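PDB 3B8X: pyridoxamine 5-phosphate-dependent dehydrase from Escherichia coli, which removes the C3'-hydroxyl of GDP-4-keto-6-deoxy-D-mannose by a combined transamination and deoxygenation, a step in the biosynthesis of the O-antigen sugar L-colitose. Local coordinates for residues L63-A68 / M181-S186; A68-K73 / Y100-K105. The protein carries 1 engineered substitution. One frame throughout, in Å; residues are numbered along the deposited sequence.

Contact 1. Residues L63-A68 / M181-S186. With G4M ([(2R,3S,4R,5R)-5-(2-amino-6-oxo-1,6-dihydro-9H-purin-9-yl)-3,4-dihydroxytetrahydrofuran-2-yl]methyl (2R,3S,4S,5S,6R)-3,4-dihydroxy-5-[({3-hydroxy-2-methyl-5-[(phosphonooxy)methyl]pyridin-4-yl}methyl)amino]-6-methyltetrahydro-2H-pyran-2-yl dihydrogen diphosphate), chain O.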
ATOM      1  N   LEU B  63      -1.972   7.966   3.404  1.00  2.76           N
ATOM      2  CA  LEU B  63      -2.886   7.056   4.078  1.00  6.00           C
ATOM      3  C   LEU B  63      -2.510   6.929   5.557  1.00 19.45           C
ATOM      4  O   LEU B  63      -3.353   7.079   6.453  1.00  5.55           O
ATOM      5  CB  LEU B  63      -2.936   5.690   3.397  1.00  8.43           C
ATOM      6  CG  LEU B  63      -3.856   4.610   3.968  1.00 11.81           C
ATOM      7  CD1 LEU B  63      -5.315   4.864   3.758  1.00  9.24           C
ATOM      8  CD2 LEU B  63      -3.436   3.324   3.298  1.00  4.53           C
ATOM      9  N   LEU B  64      -1.230   6.687   5.800  1.00  5.91           N
ATOM     10  CA  LEU B  64      -0.733   6.589   7.187  1.00  3.66           C
ATOM     11  C   LEU B  64      -0.844   7.891   7.951  1.00 19.74           C
ATOM     12  O   LEU B  64      -1.011   7.855   9.180  1.00  7.85           O
ATOM     13  CB  LEU B  64       0.711   6.064   7.240  1.00  7.46           C
ATOM     14  CG  LEU B  64       0.989   4.609   6.773  1.00 22.96           C
ATOM     15  CD1 LEU B  64       2.214   3.936   7.372  1.00  6.89           C
ATOM     16  CD2 LEU B  64      -0.189   3.696   6.946  1.00  9.25           C
ATOM     17  N   MET B  65      -0.643   9.024   7.270  1.00 12.88           N
ATOM     18  CA  MET B  65      -0.734  10.325   7.953  1.00  2.48           C
ATOM     19  C   MET B  65      -2.101  10.462   8.601  1.00 12.17           C
ATOM     20  O   MET B  65      -2.208  10.771   9.791  1.00 14.21           O
ATOM     21  CB  MET B  65      -0.450  11.483   7.002  1.00  4.81           C
ATOM     22  CG  MET B  65      -0.603  12.767   7.682  1.00  7.13           C
ATOM     23  SD  MET B  65      -0.024  14.122   6.625  1.00 11.29           S
ATOM     24  CE  MET B  65      -1.130  14.085   5.179  1.00  4.28           C
ATOM     25  N   ILE B  66      -3.158  10.215   7.827  1.00  8.74           N
ATOM     26  CA  ILE B  66      -4.543  10.282   8.353  1.00 20.03           C
ATOM     27  C   ILE B  66      -4.839   9.199   9.403  1.00 19.23           C
ATOM     28  O   ILE B  66      -5.415   9.426  10.463  1.00 11.34           O
ATOM     29  CB  ILE B  66      -5.573  10.153   7.180  1.00  5.92           C
ATOM     30  CG1 ILE B  66      -5.314  11.258   6.171  1.00 20.23           C
ATOM     31  CG2 ILE B  66      -6.998  10.205   7.695  1.00 10.33           C
ATOM     32  CD1 ILE B  66      -5.260  12.647   6.830  1.00 11.37           C
ATOM     33  N   ALA B  67      -4.491   7.971   9.085  1.00 10.79           N
ATOM     34  CA  ALA B  67      -4.763   6.886  10.010  1.00 11.07           C
ATOM     35  C   ALA B  67      -4.149   7.088  11.386  1.00 10.47           C
ATOM     36  O   ALA B  67      -4.758   6.817  12.431  1.00 10.82           O
ATOM     37  CB  ALA B  67      -4.255   5.619   9.412  1.00  3.68           C
ATOM     38  N   ALA B  68      -2.887   7.474  11.411  1.00 10.88           N
ATOM     39  CA  ALA B  68      -2.245   7.645  12.700  1.00 13.58           C
ATOM     40  C   ALA B  68      -3.018   8.528  13.674  1.00 17.88           C
ATOM     41  O   ALA B  68      -2.954   8.302  14.862  1.00 15.30           O
ATOM     42  CB  ALA B  68      -0.858   8.182  12.507  1.00  1.00           C
ATOM     43  N   MET B 181       2.377  16.656  10.634  1.00 13.03           N
ATOM     44  CA  MET B 181       2.937  15.659   9.699  1.00 11.46           C
ATOM     45  C   MET B 181       3.080  16.264   8.326  1.00 11.35           C
ATOM     46  O   MET B 181       2.304  17.160   7.943  1.00  8.44           O
ATOM     47  CB  MET B 181       2.051  14.418   9.573  1.00  8.90           C
ATOM     48  CG  MET B 181       2.411  13.365  10.632  1.00 12.26           C
ATOM     49  SD  MET B 181       1.332  11.938  10.643  1.00 13.08           S
ATOM     50  CE  MET B 181      -0.111  12.626  11.360  1.00 11.99           C
ATOM     51  N   GLY B 182       3.997  15.693   7.548  1.00  8.62           N
ATOM     52  CA  GLY B 182       4.214  16.105   6.193  1.00  1.86           C
ATOM     53  C   GLY B 182       4.520  14.901   5.317  1.00  6.61           C
ATOM     54  O   GLY B 182       5.350  14.064   5.660  1.00  5.90           O
ATOM     55  N   THR B 183       3.911  14.852   4.143  1.00 12.61           N
ATOM     56  CA  THR B 183       4.172  13.711   3.257  1.00 10.92           C
ATOM     57  C   THR B 183       5.004  14.062   2.037  1.00 18.84           C
ATOM     58  O   THR B 183       4.917  15.175   1.533  1.00 15.52           O
ATOM     59  CB  THR B 183       2.868  12.991   2.833  1.00  9.89           C
ATOM     60  OG1 THR B 183       1.974  13.909   2.160  1.00 11.59           O
ATOM     61  CG2 THR B 183       2.166  12.309   4.029  1.00  6.41           C
ATOM     62  N   PHE B 184       5.822  13.115   1.580  1.00 13.25           N
ATOM     63  CA  PHE B 184       6.607  13.298   0.365  1.00  1.00           C
ATOM     64  C   PHE B 184       6.456  12.070  -0.531  1.00  5.28           C
ATOM     65  O   PHE B 184       6.045  10.988  -0.074  1.00  6.88           O
ATOM     66  CB  PHE B 184       8.099  13.492   0.646  1.00  5.82           C
ATOM     67  CG  PHE B 184       8.409  14.648   1.511  1.00 13.83           C
ATOM     68  CD1 PHE B 184       8.020  14.640   2.835  1.00  5.70           C
ATOM     69  CD2 PHE B 184       9.214  15.682   1.046  1.00 15.79           C
ATOM     70  CE1 PHE B 184       8.356  15.666   3.682  1.00 15.10           C
ATOM     71  CE2 PHE B 184       9.595  16.729   1.927  1.00 10.07           C
ATOM     72  CZ  PHE B 184       9.130  16.727   3.237  1.00  4.74           C
ATOM     73  N   SER B 185       6.756  12.245  -1.812  1.00 10.45           N
ATOM     74  CA  SER B 185       6.723  11.130  -2.760  1.00  6.50           C
ATOM     75  C   SER B 185       8.074  11.061  -3.442  1.00  3.68           C
ATOM     76  O   SER B 185       8.723  12.085  -3.691  1.00  7.07           O
ATOM     77  CB  SER B 185       5.659  11.339  -3.849  1.00  6.04           C
ATOM     78  OG  SER B 185       5.884  10.505  -5.002  1.00  6.19           O
ATOM     79  N   SER B 186       8.513   9.846  -3.749  1.00  1.00           N
ATOM     80  CA  SER B 186       9.749   9.694  -4.532  1.00  7.17           C
ATOM     81  C   SER B 186       9.424   8.874  -5.796  1.00 14.08           C
ATOM     82  O   SER B 186      10.169   7.951  -6.180  1.00 11.04           O
ATOM     83  CB  SER B 186      10.930   9.121  -3.715  1.00  4.61           C
ATOM     84  OG  SER B 186      10.550   8.018  -2.907  1.00 12.51           O
TER
HETATM   85  OP3 G4M O 500       2.489   8.974  -6.790  1.00  7.62           O
HETATM   86  PL  G4M O 500       2.577   8.831  -5.214  1.00 10.56           P
HETATM   87  OP1 G4M O 500       1.613   7.663  -4.631  1.00  6.35           O
HETATM   88  OP2 G4M O 500       4.099   8.513  -4.805  1.00  3.48           O
HETATM   89  OP4 G4M O 500       2.244  10.275  -4.537  1.00  8.31           O
HETATM   90  C5B G4M O 500       0.860  10.470  -4.600  1.00  5.88           C
HETATM   91  C5L G4M O 500       0.618  11.929  -4.524  1.00  5.70           C
HETATM   92  C6L G4M O 500       0.130  12.473  -3.343  1.00 17.07           C
HETATM   93  N1L G4M O 500      -0.146  13.755  -3.283  1.00 14.36           N
HETATM   94  C2L G4M O 500       0.020  14.581  -4.293  1.00 10.40           C
HETATM   95  C2A G4M O 500      -0.374  16.034  -4.163  1.00  7.59           C
HETATM   96  C3L G4M O 500       0.543  14.147  -5.507  1.00 14.71           C
HETATM   97  O3L G4M O 500       0.623  15.029  -6.527  1.00  8.76           O
HETATM   98  C4L G4M O 500       0.889  12.762  -5.618  1.00 10.48           C
HETATM   99  C4A G4M O 500       1.402  12.221  -6.805  1.00  7.30           C
HETATM  100  N4A G4M O 500       1.491  12.970  -7.863  1.00 12.08           N
HETATM  101  C4G G4M O 500       2.112  12.443  -9.026  1.00  9.47           C
HETATM  102  C5G G4M O 500       1.499  13.005 -10.287  1.00 25.21           C
HETATM  103  C6G G4M O 500       1.427  14.530 -10.220  1.00  8.42           C
HETATM  104  O5G G4M O 500       2.477  12.658 -11.263  1.00 12.38           O
HETATM  105  C3G G4M O 500       1.973  10.914  -9.105  1.00 15.33           C
HETATM  106  O3G G4M O 500       3.234  10.350  -8.763  1.00 21.39           O
HETATM  107  C2G G4M O 500       1.635  10.496 -10.566  1.00  5.78           C
HETATM  108  O2G G4M O 500       1.856   9.099 -10.784  1.00 18.11           O
HETATM  109  C1G G4M O 500       2.480  11.267 -11.552  1.00 12.17           C
HETATM  110  O1G G4M O 500       1.791  11.187 -12.793  1.00 10.75           O
HETATM  111  P2  G4M O 500       2.630  11.036 -14.136  1.00 15.44           P
HETATM  112  O3P G4M O 500       3.831  12.118 -14.159  1.00 18.10           O
HETATM  113  O4P G4M O 500       1.654  11.444 -15.365  1.00 17.39           O
HETATM  114  OPP G4M O 500       3.122   9.501 -14.082  1.00 22.70           O
HETATM  115  P   G4M O 500       3.761   8.986 -15.464  1.00 14.00           P
HETATM  116  O1P G4M O 500       2.919   9.143 -16.836  1.00 13.86           O
HETATM  117  O2P G4M O 500       3.926   7.441 -15.118  1.00 14.27           O
HETATM  118  O5' G4M O 500       5.269   9.453 -15.552  1.00  9.42           O
HETATM  119  C5' G4M O 500       5.382  10.692 -16.221  1.00 17.78           C
HETATM  120  C4' G4M O 500       6.442  10.526 -17.298  1.00 17.18           C
HETATM  121  O4' G4M O 500       7.560   9.754 -16.767  1.00 31.59           O
HETATM  122  C3' G4M O 500       5.872   9.707 -18.480  1.00 99.89           C
HETATM  123  O3' G4M O 500       6.523  10.184 -19.649  1.00 29.71           O
HETATM  124  C2' G4M O 500       6.285   8.259 -18.139  1.00 25.45           C
HETATM  125  O2' G4M O 500       6.456   7.532 -19.362  1.00 19.36           O
HETATM  126  C1' G4M O 500       7.647   8.516 -17.510  1.00 18.28           C
HETATM  127  N9  G4M O 500       8.049   7.418 -16.625  1.00 29.26           N
HETATM  128  C8  G4M O 500       7.438   7.069 -15.463  1.00 19.11           C
HETATM  129  N7  G4M O 500       8.112   6.067 -14.933  1.00 16.21           N
HETATM  130  C4  G4M O 500       9.150   6.619 -16.809  1.00 33.76           C
HETATM  131  C5  G4M O 500       9.197   5.734 -15.706  1.00 10.62           C
HETATM  132  C6  G4M O 500      10.272   4.777 -15.624  1.00  8.90           C
HETATM  133  O6  G4M O 500      10.397   3.983 -14.704  1.00 17.18           O
HETATM  134  N3  G4M O 500      10.082   6.542 -17.763  1.00 34.97           N
HETATM  135  C2  G4M O 500      11.051   5.644 -17.682  1.00 22.06           C
HETATM  136  N1  G4M O 500      11.166   4.765 -16.636  1.00 19.96           N
HETATM  137  N2  G4M O 500      11.975   5.578 -18.677  1.00  7.92           N
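Met65 swings CG to the side away from its backbone N (chi1 177°) and, with its chain extended as far as SD, drops from the helix onto the strand, where it meets Met181, whose CG stands anti to its own carbonyl carbon. The two thioether chains run past each other in opposite directions. SD of Met65 lies 3.6 Å from CB of Met181, while SD of Met181 comes equally near CG of Met65, its methyl CE continuing to the helix backbone, 3.2 Å from Met65 O. That carbonyl oxygen is buried and has no hydrogen-bonding partner in the model.

Met65 bends at chi3 (63°), and its SD and CE settle against the methyl of Thr183, with SD 3.8 Å from CG2; these two side chains cross nearly at right angles. The other branch of Thr183, OG1, is hydrogen-bonded to Asn62, one residue before this part of the helix. Here helix 58-68 packs on the central mixed sheet of the large PLP-binding domain, as in the aspartate aminotransferase fold; the axis of residues 63-68 passes strand 181-185 at 9.0 Å, nearly antiparallel to it (161°). Leu159, on the adjacent strand 157-161, touches both methionines. Farther along strand 181-185, Ser185 OG donates a 2.7 Å hydrogen bond to the cofactor phosphate oxygen OP2 of G4M, and Ser59, at the start of helix 58-68, also bonds to this ligand.

Contact 2. Residues A68-K73 / Y100-K105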
ATOM      1  N   ALA B  68      -2.887   7.474  11.411  1.00 10.88           N
ATOM      2  CA  ALA B  68      -2.245   7.645  12.700  1.00 13.58           C
ATOM      3  C   ALA B  68      -3.018   8.528  13.674  1.00 17.88           C
ATOM      4  O   ALA B  68      -2.954   8.302  14.862  1.00 15.30           O
ATOM      5  CB  ALA B  68      -0.858   8.182  12.507  1.00  1.00           C
ATOM      6  N   LEU B  69      -3.700   9.554  13.171  1.00 18.87           N
ATOM      7  CA  LEU B  69      -4.434  10.474  14.017  1.00 15.06           C
ATOM      8  C   LEU B  69      -5.599   9.842  14.766  1.00 18.65           C
ATOM      9  O   LEU B  69      -6.129  10.408  15.712  1.00 14.49           O
ATOM     10  CB  LEU B  69      -4.921  11.676  13.213  1.00  6.29           C
ATOM     11  CG  LEU B  69      -3.791  12.486  12.587  1.00 19.42           C
ATOM     12  CD1 LEU B  69      -4.284  13.481  11.525  1.00 13.83           C
ATOM     13  CD2 LEU B  69      -2.962  13.149  13.660  1.00 12.68           C
ATOM     14  N   PHE B  70      -5.966   8.636  14.364  1.00 10.95           N
ATOM     15  CA  PHE B  70      -7.070   7.943  14.999  1.00  9.10           C
ATOM     16  C   PHE B  70      -6.543   7.068  16.114  1.00 18.22           C
ATOM     17  O   PHE B  70      -7.302   6.538  16.920  1.00 13.70           O
ATOM     18  CB  PHE B  70      -7.813   7.082  13.968  1.00 12.88           C
ATOM     19  CG  PHE B  70      -8.659   7.876  13.012  1.00 21.26           C
ATOM     20  CD1 PHE B  70      -8.061   8.699  12.055  1.00 18.48           C
ATOM     21  CD2 PHE B  70     -10.060   7.794  13.064  1.00 16.99           C
ATOM     22  CE1 PHE B  70      -8.835   9.480  11.221  1.00 12.30           C
ATOM     23  CE2 PHE B  70     -10.853   8.597  12.259  1.00 17.79           C
ATOM     24  CZ  PHE B  70     -10.250   9.405  11.291  1.00 14.77           C
ATOM     25  N   PHE B  71      -5.229   6.897  16.120  1.00  9.58           N
ATOM     26  CA  PHE B  71      -4.549   5.925  16.967  1.00  5.19           C
ATOM     27  C   PHE B  71      -3.748   6.523  18.084  1.00 15.52           C
ATOM     28  O   PHE B  71      -3.131   5.807  18.862  1.00 26.44           O
ATOM     29  CB  PHE B  71      -3.710   4.923  16.125  1.00  8.49           C
ATOM     30  CG  PHE B  71      -4.507   4.228  15.049  1.00 31.84           C
ATOM     31  CD1 PHE B  71      -4.059   4.180  13.748  1.00 13.51           C
ATOM     32  CD2 PHE B  71      -5.740   3.664  15.328  1.00 12.03           C
ATOM     33  CE1 PHE B  71      -4.829   3.562  12.778  1.00 17.96           C
ATOM     34  CE2 PHE B  71      -6.528   3.084  14.354  1.00 19.92           C
ATOM     35  CZ  PHE B  71      -6.073   3.027  13.074  1.00 17.51           C
ATOM     36  N   THR B  72      -3.793   7.838  18.229  1.00  9.49           N
ATOM     37  CA  THR B  72      -3.005   8.375  19.323  1.00 11.89           C
ATOM     38  C   THR B  72      -3.781   8.048  20.608  1.00 30.96           C
ATOM     39  O   THR B  72      -4.996   7.853  20.568  1.00 24.10           O
ATOM     40  CB  THR B  72      -2.863   9.859  19.142  1.00 13.30           C
ATOM     41  OG1 THR B  72      -4.113  10.355  18.642  1.00 19.13           O
ATOM     42  CG2 THR B  72      -1.733  10.135  18.113  1.00 15.52           C
ATOM     43  N   LYS B  73      -3.071   7.937  21.728  1.00 12.96           N
ATOM     44  CA  LYS B  73      -3.665   7.624  23.045  1.00 17.37           C
ATOM     45  C   LYS B  73      -4.919   8.454  23.380  1.00 11.90           C
ATOM     46  O   LYS B  73      -5.953   7.904  23.780  1.00 39.37           O
ATOM     47  CB  LYS B  73      -2.601   7.694  24.128  1.00 11.46           C
ATOM     48  CG  LYS B  73      -1.422   6.733  23.914  1.00 53.79           C
ATOM     49  CD  LYS B  73      -1.919   5.290  23.946  1.00 53.29           C
ATOM     50  CE  LYS B  73      -0.874   4.287  23.483  1.00 68.51           C
ATOM     51  NZ  LYS B  73      -1.355   2.898  23.761  1.00 29.79           N
ATOM     52  N   TYR B 100     -11.264   7.142   6.192  1.00 19.10           N
ATOM     53  CA  TYR B 100     -11.348   7.230   7.652  1.00 10.85           C
ATOM     54  C   TYR B 100     -12.606   7.909   8.151  1.00 18.77           C
ATOM     55  O   TYR B 100     -12.679   8.299   9.309  1.00 12.34           O
ATOM     56  CB  TYR B 100     -10.095   7.829   8.265  1.00  6.87           C
ATOM     57  CG  TYR B 100      -9.015   6.765   8.265  1.00 23.13           C
ATOM     58  CD1 TYR B 100      -8.372   6.395   7.074  1.00 15.31           C
ATOM     59  CD2 TYR B 100      -8.753   6.026   9.423  1.00 10.54           C
ATOM     60  CE1 TYR B 100      -7.464   5.335   7.049  1.00 10.07           C
ATOM     61  CE2 TYR B 100      -7.892   4.959   9.391  1.00  6.40           C
ATOM     62  CZ  TYR B 100      -7.258   4.613   8.214  1.00  7.26           C
ATOM     63  OH  TYR B 100      -6.328   3.602   8.275  1.00 14.76           O
ATOM     64  N   GLY B 101     -13.579   8.020   7.247  1.00 14.39           N
ATOM     65  CA  GLY B 101     -14.895   8.599   7.537  1.00 10.29           C
ATOM     66  C   GLY B 101     -14.911  10.035   8.051  1.00 22.67           C
ATOM     67  O   GLY B 101     -15.744  10.387   8.876  1.00 14.51           O
ATOM     68  N   LEU B 102     -14.022  10.875   7.544  1.00 25.54           N
ATOM     69  CA  LEU B 102     -14.005  12.265   7.957  1.00 15.54           C
ATOM     70  C   LEU B 102     -14.993  13.142   7.157  1.00 17.41           C
ATOM     71  O   LEU B 102     -15.440  12.783   6.067  1.00 12.13           O
ATOM     72  CB  LEU B 102     -12.594  12.830   7.879  1.00 12.25           C
ATOM     73  CG  LEU B 102     -11.571  12.178   8.803  1.00  9.43           C
ATOM     74  CD1 LEU B 102     -10.154  12.621   8.279  1.00 15.74           C
ATOM     75  CD2 LEU B 102     -11.807  12.658  10.217  1.00 10.26           C
ATOM     76  N   ARG B 103     -15.369  14.286   7.709  1.00 20.67           N
ATOM     77  CA  ARG B 103     -16.259  15.183   6.975  1.00 13.74           C
ATOM     78  C   ARG B 103     -15.292  16.116   6.250  1.00  9.27           C
ATOM     79  O   ARG B 103     -14.563  16.842   6.903  1.00 15.64           O
ATOM     80  CB  ARG B 103     -17.109  15.992   7.972  1.00 17.21           C
ATOM     81  CG  ARG B 103     -18.028  17.046   7.352  1.00 34.94           C
ATOM     82  CD  ARG B 103     -18.821  16.471   6.182  1.00 99.89           C
ATOM     83  NE  ARG B 103     -19.937  17.313   5.743  1.00 33.03           N
ATOM     84  CZ  ARG B 103     -20.890  17.766   6.545  1.00 99.89           C
ATOM     85  NH1 ARG B 103     -20.854  17.483   7.842  1.00 99.89           N
ATOM     86  NH2 ARG B 103     -21.873  18.506   6.051  1.00 99.89           N
ATOM     87  N   VAL B 104     -15.249  16.038   4.919  1.00 12.12           N
ATOM     88  CA  VAL B 104     -14.330  16.865   4.147  1.00 17.37           C
ATOM     89  C   VAL B 104     -14.968  18.191   3.742  1.00 14.28           C
ATOM     90  O   VAL B 104     -16.054  18.161   3.163  1.00 15.03           O
ATOM     91  CB  VAL B 104     -13.888  16.132   2.847  1.00  9.35           C
ATOM     92  CG1 VAL B 104     -12.849  16.966   2.050  1.00 13.75           C
ATOM     93  CG2 VAL B 104     -13.302  14.731   3.200  1.00 14.12           C
ATOM     94  N   LYS B 105     -14.283  19.311   4.010  1.00 12.97           N
ATOM     95  CA  LYS B 105     -14.721  20.649   3.610  1.00 23.37           C
ATOM     96  C   LYS B 105     -13.837  21.225   2.519  1.00 11.04           C
ATOM     97  O   LYS B 105     -12.682  21.619   2.767  1.00 19.13           O
ATOM     98  CB  LYS B 105     -14.683  21.629   4.763  1.00 21.87           C
ATOM     99  CG  LYS B 105     -15.510  22.906   4.456  1.00 19.62           C
ATOM    100  CD  LYS B 105     -15.482  23.919   5.635  1.00 44.71           C
ATOM    101  CE  LYS B 105     -16.768  23.935   6.513  1.00 42.66           C
ATOM    102  NZ  LYS B 105     -16.626  24.640   7.872  1.00 36.60           N
TER
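A Schellman motif ends helix 91-99 just where this contact forms: Gly101, with positive phi, is its C-prime residue, and the chain then turns through Leu102 into strand 103-107. Facing it is the type I turn from Ala68 to Phe71 that follows helix 58-68, closed by a 3.0 Å bond from Phe71 N to Ala68 O. Phe70, within that turn, reaches across to Tyr100 and Leu102.

The aromatic pair is edge-to-face. Tyr100 directs its edge at the Phe70 ring, setting CD2 over the ring centre, 3.8 Å above the plane. The centroids are 5.1 Å apart and the planes meet at 52°, so the T is well tilted from perpendicular. Both first torsions place CG anti to the carbonyl carbon (chi1 -74° for Phe70, -77° for Tyr100), and the two side chains cross at an angle, with the phenyl tip against CB and O of Tyr100. The far end of the phenyl ring is packed more tightly: Phe70 CZ lies 3.4 Å from Tyr100 CB and 3.3 Å from Tyr100 O, while Leu102 CD2 comes within 3.8 Å of the same CZ, and Leu102 CG sits at the ring edge in its plane. No hydrogen bond joins the two segments, and the contact rests on packing.

The phenol oxygen of Tyr100 points elsewhere, to a hydrogen bond with the hydroxyl of Tyr249. Beside Phe70, the ring of Phe71 makes an edge-to-face pair with Tyr349 of the second subunit. Tyr100 and Leu102 both lie against Ile66 of helix 58-68, and Leu102 also touches Ile83 of strand 82-86, the neighbour of strand 103-107 in the central sheet.

In the fold
Helix 58-68 connects the two contacts, which share Ala68 and have centres about 12 Å apart. Contact 1 is fully buried, its centre about 9 Å from the centre of the chain, where the helix lies on the sheet and the strand leads to the cofactor phosphate. Contact 2 is partly buried, its centre about 19 Å from that of the chain, away from the annotated sites, and involves the turn after that helix and the entry to another strand of the same sheet. Two unbranched thioether chains supply the packing in the first, aromatic rings in the second. The two also touch directly: Met181 CE meets Leu69 CD2 at 3.7 Å, and Leu63 CD1 meets Tyr100 CE1 at 4.0 Å.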